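Local coordinates for protein probable manganase-dependent inorganic pyrophosphatase (Clostridium perfringens, PDB 3L2B) that probably hydrolyses inorganic pyrophosphate to phosphate, and carries a regulatory region of CBS and DRTGG domains that binds the inhibitor AMP and the activator diadenosine tetraphosphate, at residues Leu38-Pro42 against Met53-Ser57; Leu114-Glu120 against Glu135-Val141; Gly121-Gly127 against Val141-Thr147; Leu196-Asp202 against Tyr220-Glu225. All blocks are in the same frame, centred on the assembly; numbering follows the deposited sequence.

Interaction 1: residues Leu38-Pro42 against Met53-Ser57. With B4P (bis(adenosine)-5'-tetraphosphate), chain C.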
# COMPACT_ATOMS: atom_id res chain seq x y z
N LEU A 38 15.47 5.25 8.14
CA LEU A 38 14.54 5.98 9.00
C LEU A 38 13.19 5.27 9.09
O LEU A 38 12.78 4.60 8.16
CB LEU A 38 14.37 7.40 8.47
CG LEU A 38 15.68 8.20 8.31
CD1 LEU A 38 15.41 9.48 7.55
CD2 LEU A 38 16.32 8.49 9.67
N LYS A 39 12.54 5.39 10.24
CA LYS A 39 11.18 4.88 10.44
C LYS A 39 10.20 6.03 10.31
O LYS A 39 9.00 5.85 10.06
CB LYS A 39 11.03 4.23 11.82
CG LYS A 39 12.17 3.25 12.16
CD LYS A 39 12.02 2.53 13.52
CE LYS A 39 12.21 3.48 14.70
NZ LYS A 39 11.91 2.82 15.99
N SER A 40 10.72 7.23 10.49
CA SER A 40 9.96 8.45 10.21
C SER A 40 10.88 9.55 9.74
O SER A 40 12.11 9.45 9.82
CB SER A 40 9.20 8.90 11.42
OG SER A 40 10.12 9.35 12.38
N ILE A 41 10.25 10.59 9.20
CA ILE A 41 10.98 11.70 8.60
C ILE A 41 10.14 12.96 8.61
O ILE A 41 8.96 12.94 8.25
CB ILE A 41 11.44 11.37 7.17
CG1 ILE A 41 12.44 12.42 6.66
CG2 ILE A 41 10.25 11.24 6.24
CD1 ILE A 41 12.97 12.15 5.25
N PRO A 42 10.72 14.06 9.09
CA PRO A 42 9.96 15.31 9.17
C PRO A 42 9.66 15.95 7.80
O PRO A 42 10.41 15.82 6.84
CB PRO A 42 10.85 16.20 10.03
CG PRO A 42 12.24 15.66 9.82
CD PRO A 42 12.09 14.19 9.60
N MET A 53 5.01 15.07 9.97
CA MET A 53 5.89 13.90 9.99
C MET A 53 5.30 12.70 9.22
O MET A 53 4.10 12.41 9.30
CB MET A 53 6.17 13.50 11.43
CG MET A 53 7.13 12.32 11.55
SD MET A 53 7.00 11.53 13.19
CE MET A 53 8.50 12.13 13.99
N LEU A 54 6.18 12.05 8.48
CA LEU A 54 5.86 10.86 7.72
C LEU A 54 6.42 9.58 8.38
O LEU A 54 7.60 9.48 8.68
CB LEU A 54 6.42 10.96 6.30
CG LEU A 54 5.79 9.89 5.39
CD1 LEU A 54 4.32 10.21 5.13
CD2 LEU A 54 6.59 9.69 4.09
N SER A 55 5.56 8.61 8.60
CA SER A 55 6.01 7.27 9.03
C SER A 55 5.41 6.19 8.15
O SER A 55 4.49 6.44 7.35
CB SER A 55 5.53 7.00 10.42
OG SER A 55 4.18 6.59 10.33
N THR A 56 5.85 4.96 8.37
CA THR A 56 5.22 3.83 7.66
C THR A 56 3.80 3.55 8.15
O THR A 56 3.06 2.91 7.45
CB THR A 56 6.04 2.54 7.70
OG1 THR A 56 6.10 2.06 9.03
CG2 THR A 56 7.45 2.77 7.14
N SER A 57 3.43 4.06 9.32
CA SER A 57 2.04 4.00 9.79
C SER A 57 1.08 4.86 8.96
O SER A 57 -0.02 4.43 8.63
CB SER A 57 1.94 4.39 11.26
OG SER A 57 2.08 5.79 11.44
PA B4P C . 6.34 5.10 17.49
O1A B4P C . 5.61 4.68 18.69
O2A B4P C . 7.48 6.18 17.76
O3A B4P C . 6.83 3.76 16.81
PB B4P C . 8.01 3.54 15.76
O1B B4P C . 9.33 3.72 16.39
O2B B4P C . 7.78 4.43 14.46
O3B B4P C . 7.73 2.00 15.40
PG B4P C . 8.37 0.79 16.23
O1G B4P C . 8.27 1.11 17.68
O2G B4P C . 7.77 -0.62 15.81
O3G B4P C . 9.88 0.75 15.72
PD B4P C . 10.85 -0.46 16.18
O1D B4P C . 12.24 -0.00 16.19
O2D B4P C . 10.35 -1.06 17.58
O5E B4P C . 5.29 5.79 16.52
C5E B4P C . 4.31 4.99 15.84
C4E B4P C . 3.64 5.89 14.81
O4E B4P C . 3.17 7.07 15.44
C3E B4P C . 4.62 6.36 13.77
O3E B4P C . 4.50 5.56 12.62
C2E B4P C . 4.28 7.80 13.50
O2E B4P C . 3.36 7.90 12.44
C1E B4P C . 3.61 8.28 14.76
N9A B4P C . 4.59 9.12 15.50
C8A B4P C . 5.89 8.81 15.74
N7A B4P C . 6.51 9.82 16.42
C5A B4P C . 5.61 10.79 16.63
C6A B4P C . 5.60 12.10 17.27
N6A B4P C . 6.69 12.59 17.86
N1A B4P C . 4.45 12.82 17.25
C2A B4P C . 3.34 12.34 16.67
N3A B4P C . 3.29 11.15 16.06
C4A B4P C . 4.36 10.33 16.00
O5F B4P C . 10.60 -1.50 15.01
C5F B4P C . 10.89 -1.12 13.68
C4F B4P C . 10.54 -2.27 12.78
O4F B4P C . 11.42 -3.37 13.06
C3F B4P C . 9.12 -2.73 13.02
O3F B4P C . 8.24 -2.20 12.03
C2F B4P C . 9.21 -4.25 12.92
O2F B4P C . 8.95 -4.58 11.57
C1F B4P C . 10.66 -4.57 13.29
N9B B4P C . 10.66 -5.02 14.70
C8B B4P C . 9.96 -4.50 15.73
N7B B4P C . 10.19 -5.21 16.86
C5B B4P C . 11.04 -6.20 16.57
C6B B4P C . 11.68 -7.31 17.31
N6B B4P C . 11.44 -7.50 18.62
N1B B4P C . 12.49 -8.12 16.62
C2B B4P C . 12.74 -7.95 15.32
N3B B4P C . 12.18 -6.98 14.58
C4B B4P C . 11.34 -6.08 15.14
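This hairpin of the first CBS domain forms part of the B4P pocket, which the second CBS domain and the second subunit complete. Strand 40-42 runs antiparallel to strand 53-55, at 163°. I41 and L54 form the hydrogen-bonded pair: I41 N donates to L54 O and L54 N to I41 O, both at 2.9 Å. S40 with S55 and P42 with M53 are the non-hydrogen-bonded pairs. I41 and L54 share one face, where I41 CG2 meets L54 CB at 3.8 Å, and this face packs on helix 26-35. S40, P42, M53 and S55 lie on the other. There M53 CE reaches S40 OG at 3.6 Å, and M53 SD lies 3.7 Å from N7A of one adenine of B4P. K39 NZ donates to three phosphate-chain oxygens of B4P: O1B at 2.8 Å, O3G at 2.9 Å and O1D at 2.8 Å. S55 is the N-cap of helix 56-64; its OG accepts a weak bond from S57 N at 2.8 Å and a bond from S57 OG at 2.5 Å. Both hydroxyls lie beside one ribose: S55 OG is 2.5 Å from B4P O3E, and S57 OG is 2.7 Å from B4P O2E. T56 OG1 instead bonds T56 of the second subunit. The hairpin leads into a helix, with serines at the N-cap and in the first turn beside a ribose, as in nucleotide-binding CBS domains.

Interaction 2: residues Leu114-Glu120 against Glu135-Val141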
# COMPACT_ATOMS: atom_id res chain seq x y z
N LEU A 114 -18.09 3.55 -22.41
CA LEU A 114 -17.21 4.33 -21.52
C LEU A 114 -17.97 5.41 -20.80
O LEU A 114 -17.71 5.68 -19.65
CB LEU A 114 -16.04 4.96 -22.29
CG LEU A 114 -15.04 3.96 -22.83
CD1 LEU A 114 -14.13 4.66 -23.83
CD2 LEU A 114 -14.24 3.31 -21.68
N LYS A 115 -18.95 5.99 -21.48
CA LYS A 115 -19.70 7.14 -20.93
C LYS A 115 -20.51 6.88 -19.65
O LYS A 115 -20.95 7.81 -18.98
CB LYS A 115 -20.57 7.83 -21.99
CG LYS A 115 -21.54 6.95 -22.74
CD LYS A 115 -22.34 7.75 -23.76
CE LYS A 115 -21.55 8.02 -25.04
NZ LYS A 115 -21.31 6.79 -25.85
N GLU A 116 -20.71 5.61 -19.31
CA GLU A 116 -21.52 5.27 -18.10
C GLU A 116 -20.70 5.11 -16.82
O GLU A 116 -21.24 5.12 -15.72
CB GLU A 116 -22.36 4.03 -18.33
CG GLU A 116 -21.63 2.80 -18.82
CD GLU A 116 -22.58 1.76 -19.35
OE1 GLU A 116 -22.61 1.54 -20.60
OE2 GLU A 116 -23.31 1.18 -18.51
N PHE A 117 -19.40 4.95 -16.99
CA PHE A 117 -18.49 4.83 -15.84
C PHE A 117 -17.55 6.03 -15.72
O PHE A 117 -17.00 6.31 -14.66
CB PHE A 117 -17.66 3.54 -15.97
CG PHE A 117 -18.50 2.27 -15.97
CD1 PHE A 117 -19.14 1.84 -14.81
CD2 PHE A 117 -18.62 1.50 -17.11
CE1 PHE A 117 -19.92 0.67 -14.81
CE2 PHE A 117 -19.38 0.33 -17.11
CZ PHE A 117 -20.03 -0.07 -15.96
N ILE A 118 -17.37 6.73 -16.82
CA ILE A 118 -16.34 7.74 -16.92
C ILE A 118 -16.96 9.08 -17.22
O ILE A 118 -17.81 9.22 -18.07
CB ILE A 118 -15.27 7.34 -17.96
CG1 ILE A 118 -14.57 6.05 -17.52
CG2 ILE A 118 -14.25 8.49 -18.17
CD1 ILE A 118 -13.61 5.45 -18.52
N SER A 119 -16.47 10.07 -16.50
CA SER A 119 -17.15 11.33 -16.34
C SER A 119 -16.13 12.49 -16.44
O SER A 119 -14.96 12.36 -16.04
CB SER A 119 -17.80 11.29 -14.95
OG SER A 119 -18.87 12.17 -14.85
N GLU A 120 -16.58 13.62 -16.99
CA GLU A 120 -15.71 14.82 -17.09
C GLU A 120 -14.89 15.00 -15.81
O GLU A 120 -15.42 15.08 -14.72
CB GLU A 120 -16.52 16.11 -17.42
CG GLU A 120 -15.72 17.44 -17.20
CD GLU A 120 -16.23 18.63 -18.03
OE1 GLU A 120 -17.23 18.51 -18.74
OE2 GLU A 120 -15.59 19.70 -17.98
N GLU A 135 -12.53 8.59 -27.31
CA GLU A 135 -13.79 8.79 -26.59
C GLU A 135 -13.49 9.37 -25.21
O GLU A 135 -14.25 10.19 -24.70
CB GLU A 135 -14.57 7.47 -26.49
CG GLU A 135 -15.84 7.53 -25.60
CD GLU A 135 -16.96 8.46 -26.13
OE1 GLU A 135 -16.87 8.94 -27.30
OE2 GLU A 135 -17.93 8.70 -25.35
N LEU A 136 -12.36 8.98 -24.63
CA LEU A 136 -11.99 9.44 -23.29
C LEU A 136 -11.76 10.94 -23.35
O LEU A 136 -12.19 11.69 -22.45
CB LEU A 136 -10.75 8.68 -22.74
CG LEU A 136 -10.95 7.18 -22.35
CD1 LEU A 136 -9.65 6.50 -21.95
CD2 LEU A 136 -11.99 7.02 -21.23
N ILE A 137 -11.13 11.38 -24.43
CA ILE A 137 -10.84 12.79 -24.65
C ILE A 137 -12.15 13.56 -24.85
O ILE A 137 -12.32 14.62 -24.26
CB ILE A 137 -9.85 13.00 -25.82
CG1 ILE A 137 -8.45 12.56 -25.38
CG2 ILE A 137 -9.85 14.46 -26.28
CD1 ILE A 137 -7.57 12.19 -26.52
N GLU A 138 -13.07 13.00 -25.63
CA GLU A 138 -14.40 13.61 -25.85
C GLU A 138 -15.20 13.72 -24.55
O GLU A 138 -16.03 14.61 -24.39
CB GLU A 138 -15.24 12.83 -26.90
CG GLU A 138 -16.74 13.15 -26.85
CD GLU A 138 -17.51 12.75 -28.13
OE1 GLU A 138 -18.05 11.60 -28.19
OE2 GLU A 138 -17.61 13.60 -29.07
N LEU A 139 -14.95 12.81 -23.61
CA LEU A 139 -15.67 12.83 -22.34
C LEU A 139 -15.01 13.81 -21.37
O LEU A 139 -15.41 13.94 -20.21
CB LEU A 139 -15.75 11.43 -21.71
CG LEU A 139 -16.82 10.48 -22.27
CD1 LEU A 139 -16.59 9.03 -21.77
CD2 LEU A 139 -18.19 10.97 -21.88
N LYS A 140 -13.98 14.49 -21.87
CA LYS A 140 -13.26 15.52 -21.10
C LYS A 140 -12.70 15.01 -19.79
O LYS A 140 -12.84 15.62 -18.74
CB LYS A 140 -14.13 16.76 -20.90
CG LYS A 140 -14.62 17.40 -22.24
CD LYS A 140 -15.65 18.48 -21.98
CE LYS A 140 -15.94 19.33 -23.23
NZ LYS A 140 -16.82 18.62 -24.18
N VAL A 141 -12.07 13.86 -19.86
CA VAL A 141 -11.27 13.38 -18.73
C VAL A 141 -10.19 14.44 -18.45
O VAL A 141 -9.73 15.14 -19.35
CB VAL A 141 -10.64 12.02 -19.01
CG1 VAL A 141 -11.72 10.90 -19.09
CG2 VAL A 141 -9.80 12.07 -20.26
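L139 lies at the apolar centre of this contact, between the last turn of helix 130-138 and the loop that leads to strand 123-126. Its CD1 is 4.1 Å from L114 CB and 4.3 Å from I118 CG2. L139 CD2 is 3.9 Å from K115 CB, so the aliphatic base of the lysine joins the cluster. L136 extends the apolar patch: its CD2 is 3.5 Å from I118 CD1 and 4.1 Å from L114 CD1. I118 also meets V141, CG2 to CG1 at 3.6 Å. L136 continues inward onto A124 and A126 of the sheet. Residues 114-116 have helical backbone angles and I118 N bonds L114 O at 3.0 Å, so L114 and I118 both point toward 135-141. K140 has positive phi and closes the helix in a Schellman motif: K140 N bonds I137 O at 2.9 Å, and V141 N bonds L136 O weakly at 3.4 Å. Near this turn E120 CA makes CA-H...O contacts with L139 O at 3.3 Å and K140 O at 3.4 Å. The polar edge is loose. K115 NZ and E135 OE2 form a long salt bridge at 3.9 Å, while K115 NZ is hydrogen-bonded to the backbone O of E112. No hydrogen bond crosses between the two segments. Their contact therefore rests mainly on aliphatic packing, with charged groups at its exposed margin.

Interaction 3: residues Gly121-Gly127 against Val141-Thr147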
# COMPACT_ATOMS: atom_id res chain seq x y z
N GLY A 121 -13.57 15.05 -15.98
CA GLY A 121 -12.65 15.29 -14.86
C GLY A 121 -11.98 14.06 -14.30
O GLY A 121 -11.03 14.14 -13.49
N ASP A 122 -12.47 12.91 -14.73
CA ASP A 122 -11.92 11.64 -14.25
C ASP A 122 -10.48 11.44 -14.72
O ASP A 122 -9.99 12.12 -15.63
CB ASP A 122 -12.82 10.45 -14.62
CG ASP A 122 -14.05 10.36 -13.72
OD1 ASP A 122 -14.12 11.03 -12.65
OD2 ASP A 122 -14.98 9.64 -14.09
N ILE A 123 -9.82 10.50 -14.05
CA ILE A 123 -8.54 9.98 -14.49
C ILE A 123 -8.75 8.59 -15.03
O ILE A 123 -9.15 7.65 -14.31
CB ILE A 123 -7.54 9.94 -13.32
CG1 ILE A 123 -7.38 11.36 -12.74
CG2 ILE A 123 -6.20 9.44 -13.77
CD1 ILE A 123 -8.39 11.74 -11.74
N ALA A 124 -8.46 8.44 -16.32
CA ALA A 124 -8.71 7.19 -17.04
C ALA A 124 -7.45 6.46 -17.39
O ALA A 124 -6.56 6.99 -18.02
CB ALA A 124 -9.53 7.45 -18.30
N ILE A 125 -7.39 5.20 -16.99
CA ILE A 125 -6.31 4.33 -17.38
C ILE A 125 -6.78 3.51 -18.55
O ILE A 125 -7.77 2.82 -18.46
CB ILE A 125 -5.90 3.41 -16.24
CG1 ILE A 125 -5.33 4.24 -15.08
CG2 ILE A 125 -4.91 2.40 -16.74
CD1 ILE A 125 -5.28 3.49 -13.78
N ALA A 126 -6.05 3.64 -19.66
CA ALA A 126 -6.47 3.10 -20.96
C ALA A 126 -5.34 2.42 -21.68
O ALA A 126 -4.17 2.73 -21.46
CB ALA A 126 -7.00 4.24 -21.85
N GLY A 127 -5.72 1.52 -22.57
CA GLY A 127 -4.76 0.83 -23.43
C GLY A 127 -4.45 1.56 -24.73
O GLY A 127 -4.67 2.75 -24.88
N VAL A 141 -12.07 13.86 -19.86
CA VAL A 141 -11.27 13.38 -18.73
C VAL A 141 -10.19 14.44 -18.45
O VAL A 141 -9.73 15.14 -19.35
CB VAL A 141 -10.64 12.02 -19.01
CG1 VAL A 141 -11.72 10.90 -19.09
CG2 VAL A 141 -9.80 12.07 -20.26
N SER A 142 -9.86 14.60 -17.18
CA SER A 142 -8.85 15.56 -16.81
C SER A 142 -7.47 14.96 -17.08
O SER A 142 -6.51 15.68 -17.31
CB SER A 142 -8.97 15.95 -15.33
OG SER A 142 -8.72 14.84 -14.49
N LEU A 143 -7.39 13.64 -17.09
CA LEU A 143 -6.10 12.95 -17.32
C LEU A 143 -6.28 11.61 -17.97
O LEU A 143 -6.97 10.73 -17.44
CB LEU A 143 -5.30 12.80 -16.04
CG LEU A 143 -3.94 12.09 -16.12
CD1 LEU A 143 -3.02 12.80 -17.14
CD2 LEU A 143 -3.28 12.01 -14.74
N LEU A 144 -5.64 11.48 -19.13
CA LEU A 144 -5.54 10.22 -19.85
C LEU A 144 -4.18 9.58 -19.62
O LEU A 144 -3.15 10.15 -19.96
CB LEU A 144 -5.80 10.45 -21.33
CG LEU A 144 -5.80 9.21 -22.24
CD1 LEU A 144 -6.77 8.17 -21.75
CD2 LEU A 144 -6.14 9.64 -23.67
N ILE A 145 -4.19 8.41 -18.99
CA ILE A 145 -2.99 7.60 -18.80
C ILE A 145 -3.03 6.40 -19.74
O ILE A 145 -3.84 5.50 -19.58
CB ILE A 145 -2.85 7.13 -17.34
CG1 ILE A 145 -3.11 8.28 -16.37
CG2 ILE A 145 -1.46 6.61 -17.07
CD1 ILE A 145 -2.82 7.94 -14.90
N VAL A 146 -2.15 6.41 -20.73
CA VAL A 146 -2.03 5.29 -21.68
C VAL A 146 -1.00 4.31 -21.16
O VAL A 146 0.12 4.70 -20.80
CB VAL A 146 -1.70 5.76 -23.10
CG1 VAL A 146 -1.62 4.54 -24.06
CG2 VAL A 146 -2.74 6.78 -23.60
N THR A 147 -1.41 3.04 -21.09
CA THR A 147 -0.58 1.95 -20.56
C THR A 147 0.28 1.33 -21.65
O THR A 147 0.14 1.65 -22.83
CB THR A 147 -1.43 0.78 -19.92
OG1 THR A 147 -2.25 0.17 -20.91
CG2 THR A 147 -2.33 1.26 -18.82
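Aliphatic side chains line both faces of this parallel strand pair. On one face I123 and I125 are both m at chi1, which directs CG2 of each toward 141-147. I123 CG2 touches L143 CD2 at 4.0 Å and I145 CD1 at 3.9 Å, while I125 CG2 meets T147 CG2 at 3.5 Å. On the other face A124 and A126 leave room for longer neighbours. L144, with chi1 t and chi2 p, brings CD1 to 3.9 Å from A126 CB. L136 of helix 130-138 packs over this alanine face. S142 is p, and its OG donates to G121 O at 2.6 Å. T147 is also p; its OG1 donates to A126 O at 3.2 Å, beside the T147 N to A126 O bond of 2.8 Å. G121 has a positive phi at which a CB would clash with the preceding carbonyl. Strand 123-126, helix 130-138 and strand 143-146 form a beta-alpha-beta crossover, its two parallel strands adjacent in the mixed sheet of the DRTGG domain.

Interaction 4: residues Leu196-Asp202 against Tyr220-Glu225. With B4P (bis(adenosine)-5'-tetraphosphate), chain C.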
# COMPACT_ATOMS: atom_id res chain seq x y z
N LEU A 196 1.19 16.20 16.38
CA LEU A 196 2.61 15.91 16.21
C LEU A 196 3.27 16.49 17.43
O LEU A 196 2.98 17.61 17.82
CB LEU A 196 3.17 16.52 14.92
CG LEU A 196 4.65 16.30 14.63
CD1 LEU A 196 5.08 14.83 14.75
CD2 LEU A 196 4.98 16.80 13.25
N VAL A 197 4.10 15.70 18.07
CA VAL A 197 4.82 16.16 19.25
C VAL A 197 6.26 16.43 18.88
O VAL A 197 7.01 15.53 18.50
CB VAL A 197 4.72 15.14 20.40
CG1 VAL A 197 5.44 15.65 21.63
CG2 VAL A 197 3.24 14.82 20.71
N ALA A 198 6.63 17.71 18.97
CA ALA A 198 7.98 18.18 18.67
C ALA A 198 8.57 18.77 19.92
O ALA A 198 7.86 19.14 20.83
CB ALA A 198 7.92 19.24 17.60
N VAL A 199 9.89 18.88 19.93
CA VAL A 199 10.59 19.56 21.00
C VAL A 199 11.44 20.69 20.42
O VAL A 199 11.82 20.67 19.25
CB VAL A 199 11.45 18.59 21.83
CG1 VAL A 199 10.61 17.44 22.32
CG2 VAL A 199 12.61 18.06 21.03
N SER A 200 11.69 21.70 21.24
CA SER A 200 12.54 22.82 20.83
C SER A 200 13.95 22.70 21.38
O SER A 200 14.16 22.24 22.49
CB SER A 200 11.94 24.17 21.27
OG SER A 200 10.70 24.43 20.63
N THR A 201 14.92 23.14 20.59
CA THR A 201 16.33 23.20 21.01
C THR A 201 16.50 23.80 22.41
O THR A 201 17.35 23.38 23.19
CB THR A 201 17.17 24.06 20.05
OG1 THR A 201 16.48 25.27 19.78
CG2 THR A 201 17.46 23.34 18.74
N ASP A 202 15.69 24.81 22.73
CA ASP A 202 15.88 25.49 24.01
C ASP A 202 14.98 24.92 25.11
O ASP A 202 15.03 25.38 26.25
CB ASP A 202 15.78 27.02 23.88
CG ASP A 202 14.49 27.50 23.28
OD1 ASP A 202 13.67 26.67 22.84
OD2 ASP A 202 14.31 28.74 23.22
N TYR A 220 11.46 12.21 18.25
CA TYR A 220 10.79 13.52 18.27
C TYR A 220 11.51 14.58 17.41
O TYR A 220 12.70 14.80 17.53
CB TYR A 220 10.67 14.00 19.71
CG TYR A 220 9.83 13.10 20.60
CD1 TYR A 220 8.51 13.41 20.90
CD2 TYR A 220 10.38 11.94 21.14
CE1 TYR A 220 7.77 12.59 21.72
CE2 TYR A 220 9.63 11.10 21.95
CZ TYR A 220 8.33 11.43 22.24
OH TYR A 220 7.59 10.58 23.04
N PRO A 221 10.77 15.24 16.52
CA PRO A 221 11.48 16.26 15.76
C PRO A 221 11.88 17.44 16.62
O PRO A 221 11.18 17.81 17.55
CB PRO A 221 10.49 16.65 14.67
CG PRO A 221 9.15 16.05 15.09
CD PRO A 221 9.47 14.88 15.92
N VAL A 222 13.05 17.97 16.34
CA VAL A 222 13.61 19.09 17.08
C VAL A 222 13.57 20.32 16.21
O VAL A 222 14.05 20.30 15.07
CB VAL A 222 15.07 18.82 17.46
CG1 VAL A 222 15.68 20.06 18.09
CG2 VAL A 222 15.15 17.58 18.40
N ILE A 223 12.95 21.36 16.75
CA ILE A 223 12.87 22.65 16.08
C ILE A 223 13.68 23.68 16.89
O ILE A 223 13.80 23.57 18.10
CB ILE A 223 11.39 23.15 15.87
CG1 ILE A 223 10.68 23.40 17.22
CG2 ILE A 223 10.56 22.15 15.04
CD1 ILE A 223 9.20 23.85 17.06
N ASP A 224 14.26 24.66 16.22
CA ASP A 224 15.05 25.66 16.93
C ASP A 224 14.18 26.80 17.47
O ASP A 224 12.94 26.76 17.42
CB ASP A 224 16.24 26.18 16.09
CG ASP A 224 15.81 27.06 14.93
OD1 ASP A 224 14.68 27.57 14.93
OD2 ASP A 224 16.62 27.20 13.99
N GLU A 225 14.87 27.82 18.00
CA GLU A 225 14.24 28.96 18.69
C GLU A 225 13.57 29.92 17.72
O GLU A 225 12.95 30.91 18.12
CB GLU A 225 15.26 29.70 19.57
CG GLU A 225 16.31 30.55 18.80
CD GLU A 225 17.50 29.74 18.24
OE1 GLU A 225 17.74 28.59 18.71
OE2 GLU A 225 18.18 30.26 17.33
PA B4P C . 6.34 5.10 17.49
O1A B4P C . 5.61 4.68 18.69
O2A B4P C . 7.48 6.18 17.76
O3A B4P C . 6.83 3.76 16.81
PB B4P C . 8.01 3.54 15.76
O1B B4P C . 9.33 3.72 16.39
O2B B4P C . 7.78 4.43 14.46
O3B B4P C . 7.73 2.00 15.40
PG B4P C . 8.37 0.79 16.23
O1G B4P C . 8.27 1.11 17.68
O2G B4P C . 7.77 -0.62 15.81
O3G B4P C . 9.88 0.75 15.72
PD B4P C . 10.85 -0.46 16.18
O1D B4P C . 12.24 -0.00 16.19
O2D B4P C . 10.35 -1.06 17.58
O5E B4P C . 5.29 5.79 16.52
C5E B4P C . 4.31 4.99 15.84
C4E B4P C . 3.64 5.89 14.81
O4E B4P C . 3.17 7.07 15.44
C3E B4P C . 4.62 6.36 13.77
O3E B4P C . 4.50 5.56 12.62
C2E B4P C . 4.28 7.80 13.50
O2E B4P C . 3.36 7.90 12.44
C1E B4P C . 3.61 8.28 14.76
N9A B4P C . 4.59 9.12 15.50
C8A B4P C . 5.89 8.81 15.74
N7A B4P C . 6.51 9.82 16.42
C5A B4P C . 5.61 10.79 16.63
C6A B4P C . 5.60 12.10 17.27
N6A B4P C . 6.69 12.59 17.86
N1A B4P C . 4.45 12.82 17.25
C2A B4P C . 3.34 12.34 16.67
N3A B4P C . 3.29 11.15 16.06
C4A B4P C . 4.36 10.33 16.00
O5F B4P C . 10.60 -1.50 15.01
C5F B4P C . 10.89 -1.12 13.68
C4F B4P C . 10.54 -2.27 12.78
O4F B4P C . 11.42 -3.37 13.06
C3F B4P C . 9.12 -2.73 13.02
O3F B4P C . 8.24 -2.20 12.03
C2F B4P C . 9.21 -4.25 12.92
O2F B4P C . 8.95 -4.58 11.57
C1F B4P C . 10.66 -4.57 13.29
N9B B4P C . 10.66 -5.02 14.70
C8B B4P C . 9.96 -4.50 15.73
N7B B4P C . 10.19 -5.21 16.86
C5B B4P C . 11.04 -6.20 16.57
C6B B4P C . 11.68 -7.31 17.31
N6B B4P C . 11.44 -7.50 18.62
N1B B4P C . 12.49 -8.12 16.62
C2B B4P C . 12.74 -7.95 15.32
N3B B4P C . 12.18 -6.98 14.58
C4B B4P C . 11.34 -6.08 15.14
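V199, T201 and P221 have the most surface buried here, at 75, 67 and 66 Å². V199 is the middle of a short parallel pairing. V199 N donates to P221 O at 2.9 Å, and I223 N donates to V199 O at 2.8 Å. V199 CG2 packs on V222 CG2 at 3.7 Å, with V208 of helix 205-215 also against V199. T201 ends the pairing: T201 N donates to I223 O at 2.8 Å. T201 CG2 rests on V222 CG1 at 3.8 Å. At the opposite end P221 CG lies 4.2 Å from A198 CB and 4.3 Å from L196 CD1. V197 next to it reads one adenine of B4P. V197 N donates to N1A at 3.0 Å, and N6A of B4P donates to V197 O at 3.0 Å. Y220 CD1 is 3.6 Å from N6A of B4P. Strand 199-200, helix 205-215 and strand 219-223 form the beta-alpha-beta unit typical of a CBS domain, and an adenine is held by the backbone just before its first strand.

The contacts fall into two groups. Interactions 1 and 4 belong to the two CBS domains, with centres 16 Å apart. They touch through M53 packing on L196 and P221, and both bind the same B4P. Interactions 2 and 3 lie in the DRTGG domain, with centres 9 Å apart. They share V141; helix 130-138 of interaction 2 connects the two strands of interaction 3. Their segments alternate along the chain. Interaction 1 comes first in the chain and interaction 4 last, so the DRTGG domain lies between the two CBS domains in the sequence. The nucleotide-binding interactions 1 and 4 lie well away from 2 and 3, with nearest atoms about 21 Å apart (interactions 1 and 3).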